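Succinoglycan biosynthesis protein (Bacillus cereus ATCC 14579, PDB 2QGM) is named for succinoglycan biosynthesis but belongs to the erythromycin esterase family, whose members are probably hydrolases acting on ester or related bonds. Local coordinates at residues E112-N117 with G169-A174; A49-T54 with V381-F386. All coordinates share one frame; numbering follows the deposited sequence.

Contact 1. Residues E112-N117 with G169-A174; sequences EEDWGN and GLDLKA
The D114 side chain of E112-N117 carries much of the join to G169-A174. Its CB sits 4.1 Å from both D171 O and A174 O. With CG anti to its own carbonyl carbon (chi1 -60°), the carboxylate is placed beside the backbone of K173 and A174. OD1 then accepts from K173 N at 3.0 Å, a bond that reaches it from above the carboxylate plane, and it also lies 3.3 Å from D171 CB. The other branch, OD2, rests against the methyl of A174. Backbone bonds run beside this grip: D171 N donates to E113 O, and W115 N donates to D171 O at 2.8 Å, so D171 is held by both main-chain bonds of a single parallel bridge, with D114. This lies at the carboxy-terminal ends of the parallel strands 108-111 and 166-171 in a mixed sheet; after 108-111 the backbone turns a corner at E112 and E113 and enters helix 115-127. D114 takes the N-cap position, but its carboxylate makes no capping bond and is turned to K173 N instead. Loops at such strand ends commonly form the active site of alpha/beta enzymes, and the acidic and histidine residues gathered here are consistent with that. E112, extended with CG anti to its backbone N (chi1 -176°), points the same way as D171; E112 OE2 and D171 OD2 stand 4.4 Å apart. Water 1 donates to both oxygens, which should ease the repulsion, while E112 OE1 accepts from H306 N. D171 OD1 is engaged by L172 N, on its anti lone pair, and by H282 NE2. The W115 ring, CG anti to its N, puts CE3 3.2 Å from G169 O, with NE1 hydrogen-bonded to T259 OG1 and water 3 over one ring face.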
ATOM      1  N   GLU A 112       0.542   0.723   3.463  1.00 15.26           N
ATOM      2  CA  GLU A 112      -0.819   0.517   3.933  1.00 16.65           C
ATOM      3  C   GLU A 112      -0.642  -0.025   5.349  1.00 16.19           C
ATOM      4  O   GLU A 112      -0.712  -1.233   5.596  1.00 17.46           O
ATOM      5  CB  GLU A 112      -1.539  -0.509   3.043  1.00 17.17           C
ATOM      6  CG  GLU A 112      -3.019  -0.724   3.385  1.00 17.95           C
ATOM      7  CD  GLU A 112      -3.663  -1.867   2.608  1.00 20.31           C
ATOM      8  OE1 GLU A 112      -3.063  -2.364   1.628  1.00 20.49           O
ATOM      9  OE2 GLU A 112      -4.789  -2.260   2.982  1.00 21.49           O
ATOM     10  N   GLU A 113      -0.371   0.895   6.268  1.00 13.79           N
ATOM     11  CA  GLU A 113      -0.158   0.599   7.684  1.00 13.81           C
ATOM     12  C   GLU A 113      -0.617   1.877   8.382  1.00 12.60           C
ATOM     13  O   GLU A 113      -0.539   2.962   7.807  1.00 12.16           O
ATOM     14  CB  GLU A 113       1.333   0.334   7.941  1.00 16.17           C
ATOM     15  CG  GLU A 113       1.726   0.113   9.409  1.00 17.67           C
ATOM     16  CD  GLU A 113       0.948  -1.008  10.067  1.00 19.28           C
ATOM     17  OE1 GLU A 113      -0.032  -0.726  10.796  1.00 22.14           O
ATOM     18  OE2 GLU A 113       1.318  -2.179   9.858  1.00 19.28           O
ATOM     19  N   ASP A 114      -1.113   1.751   9.605  1.00 12.75           N
ATOM     20  CA  ASP A 114      -1.623   2.916  10.317  1.00 13.07           C
ATOM     21  C   ASP A 114      -0.618   4.039  10.542  1.00 12.73           C
ATOM     22  O   ASP A 114       0.567   3.808  10.801  1.00 13.27           O
ATOM     23  CB  ASP A 114      -2.257   2.501  11.647  1.00 13.55           C
ATOM     24  CG  ASP A 114      -3.432   1.542  11.462  1.00 15.30           C
ATOM     25  OD1 ASP A 114      -4.072   1.574  10.385  1.00 15.77           O
ATOM     26  OD2 ASP A 114      -3.726   0.766  12.399  1.00 14.57           O
ATOM     27  N   TRP A 115      -1.122   5.264  10.433  1.00 12.82           N
ATOM     28  CA  TRP A 115      -0.332   6.481  10.603  1.00 12.95           C
ATOM     29  C   TRP A 115       0.622   6.388  11.797  1.00 14.31           C
ATOM     30  O   TRP A 115       1.836   6.582  11.654  1.00 14.91           O
ATOM     31  CB  TRP A 115      -1.282   7.676  10.764  1.00 12.76           C
ATOM     32  CG  TRP A 115      -0.548   8.971  10.905  1.00 12.52           C
ATOM     33  CD1 TRP A 115      -0.149   9.563  12.061  1.00 14.53           C
ATOM     34  CD2 TRP A 115      -0.029   9.776   9.840  1.00 13.46           C
ATOM     35  NE1 TRP A 115       0.593  10.688  11.787  1.00 13.25           N
ATOM     36  CE2 TRP A 115       0.683  10.841  10.429  1.00 14.05           C
ATOM     37  CE3 TRP A 115      -0.096   9.697   8.439  1.00 15.93           C
ATOM     38  CZ2 TRP A 115       1.334  11.827   9.667  1.00 14.29           C
ATOM     39  CZ3 TRP A 115       0.551  10.676   7.679  1.00 14.05           C
ATOM     40  CH2 TRP A 115       1.255  11.727   8.299  1.00 15.24           C
ATOM     41  N   GLY A 116       0.070   6.068  12.965  1.00 13.57           N
ATOM     42  CA  GLY A 116       0.872   5.951  14.174  1.00 14.48           C
ATOM     43  C   GLY A 116       2.017   4.957  14.089  1.00 15.51           C
ATOM     44  O   GLY A 116       3.122   5.218  14.579  1.00 16.34           O
ATOM     45  N   ASN A 117       1.747   3.801  13.492  1.00 14.06           N
ATOM     46  CA  ASN A 117       2.770   2.767  13.325  1.00 15.34           C
ATOM     47  C   ASN A 117       3.822   3.321  12.383  1.00 14.08           C
ATOM     48  O   ASN A 117       5.014   3.045  12.527  1.00 15.42           O
ATOM     49  CB  ASN A 117       2.153   1.507  12.730  1.00 17.77           C
ATOM     50  CG  ASN A 117       1.348   0.726  13.748  1.00 22.80           C
ATOM     51  OD1 ASN A 117       0.507  -0.100  13.394  1.00 24.53           O
ATOM     52  ND2 ASN A 117       1.623   0.966  15.029  1.00 19.63           N
ATOM     53  N   GLY A 169       2.967   5.999   7.184  1.00 11.84           N
ATOM     54  CA  GLY A 169       1.875   5.062   7.412  1.00 12.58           C
ATOM     55  C   GLY A 169       0.623   5.733   6.872  1.00 12.37           C
ATOM     56  O   GLY A 169       0.122   6.686   7.465  1.00 12.65           O
ATOM     57  N   LEU A 170       0.126   5.244   5.742  1.00 12.37           N
ATOM     58  CA  LEU A 170      -1.039   5.831   5.077  1.00 14.36           C
ATOM     59  C   LEU A 170      -2.391   5.621   5.738  1.00 13.62           C
ATOM     60  O   LEU A 170      -3.272   6.479   5.634  1.00 14.69           O
ATOM     61  CB  LEU A 170      -1.163   5.272   3.661  1.00 16.69           C
ATOM     62  CG  LEU A 170      -0.018   5.420   2.664  1.00 14.11           C
ATOM     63  CD1 LEU A 170      -0.332   4.567   1.440  1.00 17.98           C
ATOM     64  CD2 LEU A 170       0.162   6.877   2.284  1.00 19.86           C
ATOM     65  N   ASP A 171      -2.547   4.473   6.386  1.00 16.16           N
ATOM     66  CA  ASP A 171      -3.815   4.074   6.989  1.00 16.38           C
ATOM     67  C   ASP A 171      -4.303   4.761   8.249  1.00 15.89           C
ATOM     68  O   ASP A 171      -3.548   5.404   8.988  1.00 12.48           O
ATOM     69  CB  ASP A 171      -3.827   2.558   7.217  1.00 14.99           C
ATOM     70  CG  ASP A 171      -5.063   1.887   6.629  1.00 15.94           C
ATOM     71  OD1 ASP A 171      -6.139   2.519   6.625  1.00 15.53           O
ATOM     72  OD2 ASP A 171      -4.959   0.726   6.182  1.00 15.15           O
ATOM     73  N   LEU A 172      -5.602   4.585   8.476  1.00 15.60           N
ATOM     74  CA  LEU A 172      -6.308   5.174   9.605  1.00 16.83           C
ATOM     75  C   LEU A 172      -7.244   4.164  10.272  1.00 18.79           C
ATOM     76  O   LEU A 172      -8.390   4.491  10.582  1.00 17.08           O
ATOM     77  CB  LEU A 172      -7.134   6.369   9.115  1.00 18.11           C
ATOM     78  CG  LEU A 172      -6.399   7.596   8.565  1.00 19.90           C
ATOM     79  CD1 LEU A 172      -7.394   8.597   7.971  1.00 21.26           C
ATOM     80  CD2 LEU A 172      -5.615   8.240   9.695  1.00 19.53           C
ATOM     81  N   LYS A 173      -6.775   2.943  10.495  1.00 18.02           N
ATOM     82  CA  LYS A 173      -7.628   1.946  11.134  1.00 17.79           C
ATOM     83  C   LYS A 173      -7.578   2.073  12.654  1.00 18.59           C
ATOM     84  O   LYS A 173      -8.317   1.397  13.368  1.00 19.53           O
ATOM     85  CB  LYS A 173      -7.226   0.542  10.694  1.00 17.07           C
ATOM     86  CG  LYS A 173      -7.360   0.340   9.196  1.00 21.32           C
ATOM     87  CD  LYS A 173      -7.165  -1.101   8.798  1.00 24.65           C
ATOM     88  CE  LYS A 173      -5.777  -1.582   9.156  1.00 28.84           C
ATOM     89  NZ  LYS A 173      -5.536  -2.952   8.626  1.00 32.37           N
ATOM     90  N   ALA A 174      -6.719   2.972  13.130  1.00 18.29           N
ATOM     91  CA  ALA A 174      -6.551   3.234  14.553  1.00 19.49           C
ATOM     92  C   ALA A 174      -5.624   4.433  14.759  1.00 20.71           C
ATOM     93  O   ALA A 174      -4.797   4.746  13.899  1.00 19.08           O
ATOM     94  CB  ALA A 174      -5.960   2.011  15.251  1.00 22.21           C
TER
HETATM   95  O   HOH W   1      -6.545  -0.304   4.006  1.00 17.86           O
HETATM   96  O   HOH W   2      -3.669  -1.404   6.802  1.00 29.68           O
HETATM   97  O   HOH W   3       2.703   8.028   9.413  1.00 12.16           O
HETATM   98  O   HOH W   4      -2.209   5.088  14.333  1.00 15.39           O

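Contact 2. Residues A49-T54 with V381-F386; sequences ANPLKT and VPYKMF
One main-chain hydrogen bond ties A49-T54 to V381-F386: L52 N donates to M385 O at 2.8 Å, almost straight at 175°, although it meets the oxygen from above the carbonyl plane. Next to it P51 and F386 form an antiparallel non-hydrogen-bonded pair, and the CA of P51 adds a longer C-H contact to that same oxygen. The non-hydrogen-bonded site suits a proline, which lacks an N-H; the flanking bonds come from L52 N and from N50 with L387.

The aromatic contact is a CH-pi interaction. P51 lays its ring over one face of Y383, with CB 3.5 Å from the Y383 ring centroid and only 12° off the normal; CG and CD continue over CZ toward the hydroxyl end. A49 CB meets the edge of that tyrosine ring and comes closer to F386, at 3.6 Å from CD2. F386 holds CG in the crowded position between N and carbonyl carbon (chi1 57°), and its ring also meets that of H435.

Among aliphatic groups, L52 CB faces CB of M385, a selenomethionine, at 4.0 Å. The M385 chain bends at chi3, carrying CE to T54 N at 3.7 Å. L52 reaches on to M92 of helix 87-104. Short as it is, strand 50-51 forms an outermost, antiparallel strand of the mixed sheet, added beside strand 385-389.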
ATOM      1  N   ALA A  49       6.945 -10.376 -22.728  1.00 20.05           N
ATOM      2  CA  ALA A  49       7.276 -10.309 -21.306  1.00 19.46           C
ATOM      3  C   ALA A  49       8.790 -10.164 -21.085  1.00 20.53           C
ATOM      4  O   ALA A  49       9.588 -10.507 -21.958  1.00 19.28           O
ATOM      5  CB  ALA A  49       6.756 -11.576 -20.593  1.00 20.20           C
ATOM      6  N   ASN A  50       9.169  -9.627 -19.926  1.00 17.90           N
ATOM      7  CA  ASN A  50      10.573  -9.474 -19.558  1.00 19.67           C
ATOM      8  C   ASN A  50      10.751 -10.347 -18.326  1.00 20.89           C
ATOM      9  O   ASN A  50      10.298  -9.995 -17.233  1.00 18.76           O
ATOM     10  CB  ASN A  50      10.895  -8.018 -19.220  1.00 20.11           C
ATOM     11  CG  ASN A  50      10.710  -7.099 -20.404  1.00 22.19           C
ATOM     12  OD1 ASN A  50      11.484  -7.140 -21.368  1.00 25.06           O
ATOM     13  ND2 ASN A  50       9.680  -6.271 -20.349  1.00 23.20           N
ATOM     14  N   PRO A  51      11.398 -11.509 -18.482  1.00 19.07           N
ATOM     15  CA  PRO A  51      11.598 -12.407 -17.347  1.00 20.24           C
ATOM     16  C   PRO A  51      12.484 -11.902 -16.218  1.00 19.47           C
ATOM     17  O   PRO A  51      13.455 -11.173 -16.434  1.00 19.77           O
ATOM     18  CB  PRO A  51      12.163 -13.662 -18.000  1.00 21.13           C
ATOM     19  CG  PRO A  51      12.980 -13.102 -19.115  1.00 20.16           C
ATOM     20  CD  PRO A  51      12.062 -12.034 -19.691  1.00 21.71           C
ATOM     21  N   LEU A  52      12.128 -12.303 -15.003  1.00 19.93           N
ATOM     22  CA  LEU A  52      12.886 -11.942 -13.816  1.00 19.71           C
ATOM     23  C   LEU A  52      13.685 -13.181 -13.418  1.00 21.14           C
ATOM     24  O   LEU A  52      13.193 -14.311 -13.507  1.00 20.92           O
ATOM     25  CB  LEU A  52      11.931 -11.518 -12.698  1.00 20.77           C
ATOM     26  CG  LEU A  52      11.085 -10.285 -13.044  1.00 18.75           C
ATOM     27  CD1 LEU A  52      10.105 -10.028 -11.919  1.00 21.25           C
ATOM     28  CD2 LEU A  52      11.979  -9.078 -13.282  1.00 21.01           C
ATOM     29  N   LYS A  53      14.920 -12.963 -12.989  1.00 21.43           N
ATOM     30  CA  LYS A  53      15.806 -14.059 -12.635  1.00 22.35           C
ATOM     31  C   LYS A  53      15.774 -14.508 -11.186  1.00 21.48           C
ATOM     32  O   LYS A  53      16.049 -15.668 -10.887  1.00 21.60           O
ATOM     33  CB  LYS A  53      17.246 -13.691 -12.991  1.00 23.10           C
ATOM     34  CG  LYS A  53      17.748 -12.472 -12.234  1.00 28.59           C
ATOM     35  CD  LYS A  53      19.239 -12.255 -12.414  1.00 29.13           C
ATOM     36  CE  LYS A  53      19.700 -11.045 -11.609  1.00 29.61           C
ATOM     37  NZ  LYS A  53      21.179 -10.821 -11.651  1.00 33.07           N
ATOM     38  N   THR A  54      15.446 -13.595 -10.281  1.00 20.18           N
ATOM     39  CA  THR A  54      15.441 -13.923  -8.856  1.00 19.81           C
ATOM     40  C   THR A  54      14.548 -12.947  -8.108  1.00 20.14           C
ATOM     41  O   THR A  54      14.082 -11.965  -8.681  1.00 16.20           O
ATOM     42  CB  THR A  54      16.863 -13.797  -8.282  1.00 19.71           C
ATOM     43  OG1 THR A  54      16.867 -14.148  -6.895  1.00 20.89           O
ATOM     44  CG2 THR A  54      17.371 -12.363  -8.430  1.00 20.86           C
ATOM     45  N   VAL A 381       2.767 -19.245 -19.328  1.00 23.66           N
ATOM     46  CA  VAL A 381       3.939 -18.617 -19.916  1.00 23.11           C
ATOM     47  C   VAL A 381       5.186 -19.316 -19.395  1.00 21.40           C
ATOM     48  O   VAL A 381       5.328 -19.521 -18.188  1.00 21.41           O
ATOM     49  CB  VAL A 381       3.995 -17.137 -19.541  1.00 21.83           C
ATOM     50  CG1 VAL A 381       5.256 -16.508 -20.100  1.00 22.49           C
ATOM     51  CG2 VAL A 381       2.752 -16.439 -20.077  1.00 21.32           C
ATOM     52  N   PRO A 382       6.111 -19.685 -20.300  1.00 22.58           N
ATOM     53  CA  PRO A 382       7.336 -20.372 -19.888  1.00 22.36           C
ATOM     54  C   PRO A 382       8.382 -19.593 -19.100  1.00 21.65           C
ATOM     55  O   PRO A 382       9.576 -19.777 -19.304  1.00 20.67           O
ATOM     56  CB  PRO A 382       7.874 -20.936 -21.207  1.00 22.95           C
ATOM     57  CG  PRO A 382       7.467 -19.918 -22.196  1.00 23.77           C
ATOM     58  CD  PRO A 382       6.034 -19.597 -21.771  1.00 22.81           C
ATOM     59  N   TYR A 383       7.927 -18.718 -18.209  1.00 21.06           N
ATOM     60  CA  TYR A 383       8.819 -17.961 -17.337  1.00 21.97           C
ATOM     61  C   TYR A 383       8.236 -18.109 -15.942  1.00 20.80           C
ATOM     62  O   TYR A 383       7.040 -17.892 -15.754  1.00 23.27           O
ATOM     63  CB  TYR A 383       8.850 -16.475 -17.684  1.00 20.82           C
ATOM     64  CG  TYR A 383       9.587 -16.120 -18.951  1.00 21.26           C
ATOM     65  CD1 TYR A 383      10.840 -16.660 -19.231  1.00 20.48           C
ATOM     66  CD2 TYR A 383       9.054 -15.201 -19.846  1.00 22.31           C
ATOM     67  CE1 TYR A 383      11.543 -16.288 -20.371  1.00 23.15           C
ATOM     68  CE2 TYR A 383       9.742 -14.824 -20.986  1.00 23.54           C
ATOM     69  CZ  TYR A 383      10.986 -15.366 -21.245  1.00 23.87           C
ATOM     70  OH  TYR A 383      11.664 -14.975 -22.377  1.00 25.15           O
ATOM     71  N   LYS A 384       9.062 -18.489 -14.975  1.00 20.98           N
ATOM     72  CA  LYS A 384       8.590 -18.644 -13.601  1.00 21.95           C
ATOM     73  C   LYS A 384       8.212 -17.290 -13.007  1.00 22.45           C
ATOM     74  O   LYS A 384       7.309 -17.201 -12.181  1.00 21.62           O
ATOM     75  CB  LYS A 384       9.664 -19.310 -12.744  1.00 24.18           C
ATOM     76  CG  LYS A 384       9.815 -20.807 -12.991  1.00 25.41           C
ATOM     77  CD  LYS A 384      11.118 -21.311 -12.395  1.00 28.51           C
ATOM     78  CE  LYS A 384      11.191 -22.826 -12.418  1.00 30.50           C
ATOM     79  NZ  LYS A 384      10.864 -23.372 -13.761  1.00 31.38           N
HETATM   80  N   MSE A 385       8.909 -16.239 -13.430  1.00 22.46           N
HETATM   81  CA  MSE A 385       8.634 -14.881 -12.957  1.00 21.80           C
HETATM   82  C   MSE A 385       8.919 -13.889 -14.069  1.00 20.91           C
HETATM   83  O   MSE A 385       9.900 -14.027 -14.794  1.00 19.55           O
HETATM   84  CB  MSE A 385       9.520 -14.529 -11.771  1.00 23.97           C
HETATM   85  CG  MSE A 385       9.430 -15.488 -10.624  1.00 26.25           C
HETATM   86 SE   MSE A 385      10.669 -14.932  -9.290  1.00 37.57          SE
HETATM   87  CE  MSE A 385      12.294 -15.607 -10.059  1.00 25.69           C
ATOM     88  N   PHE A 386       8.071 -12.878 -14.201  1.00 17.70           N
ATOM     89  CA  PHE A 386       8.280 -11.897 -15.241  1.00 17.28           C
ATOM     90  C   PHE A 386       7.479 -10.616 -15.063  1.00 17.20           C
ATOM     91  O   PHE A 386       6.514 -10.569 -14.295  1.00 16.53           O
ATOM     92  CB  PHE A 386       7.953 -12.496 -16.612  1.00 15.60           C
ATOM     93  CG  PHE A 386       6.558 -13.037 -16.730  1.00 17.80           C
ATOM     94  CD1 PHE A 386       6.262 -14.332 -16.301  1.00 18.48           C
ATOM     95  CD2 PHE A 386       5.544 -12.265 -17.298  1.00 16.33           C
ATOM     96  CE1 PHE A 386       4.977 -14.859 -16.438  1.00 19.95           C
ATOM     97  CE2 PHE A 386       4.252 -12.779 -17.440  1.00 19.00           C
ATOM     98  CZ  PHE A 386       3.967 -14.080 -17.011  1.00 18.86           C
TER

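From the N terminus, helix 37-48 leads into strand 50-51, the first half of contact 2, whose partner on strand 385-389 comes more than 300 residues later. The long loop closed by that pairing takes in most of the fold, including contact 1, where strand 108-111 gives way to helix 115-127 and the chain returns along strand 166-171 about 50 residues on. The smaller loop is enclosed by the larger, and the two do not cross. Both contacts belong to one mixed sheet, at its two outermost strands, their centres about 34 Å apart. Contact 2 fastens the N-terminal segment to one border; contact 1 ties the turn before helix 115-127 to the end of strand 166-171 at the other.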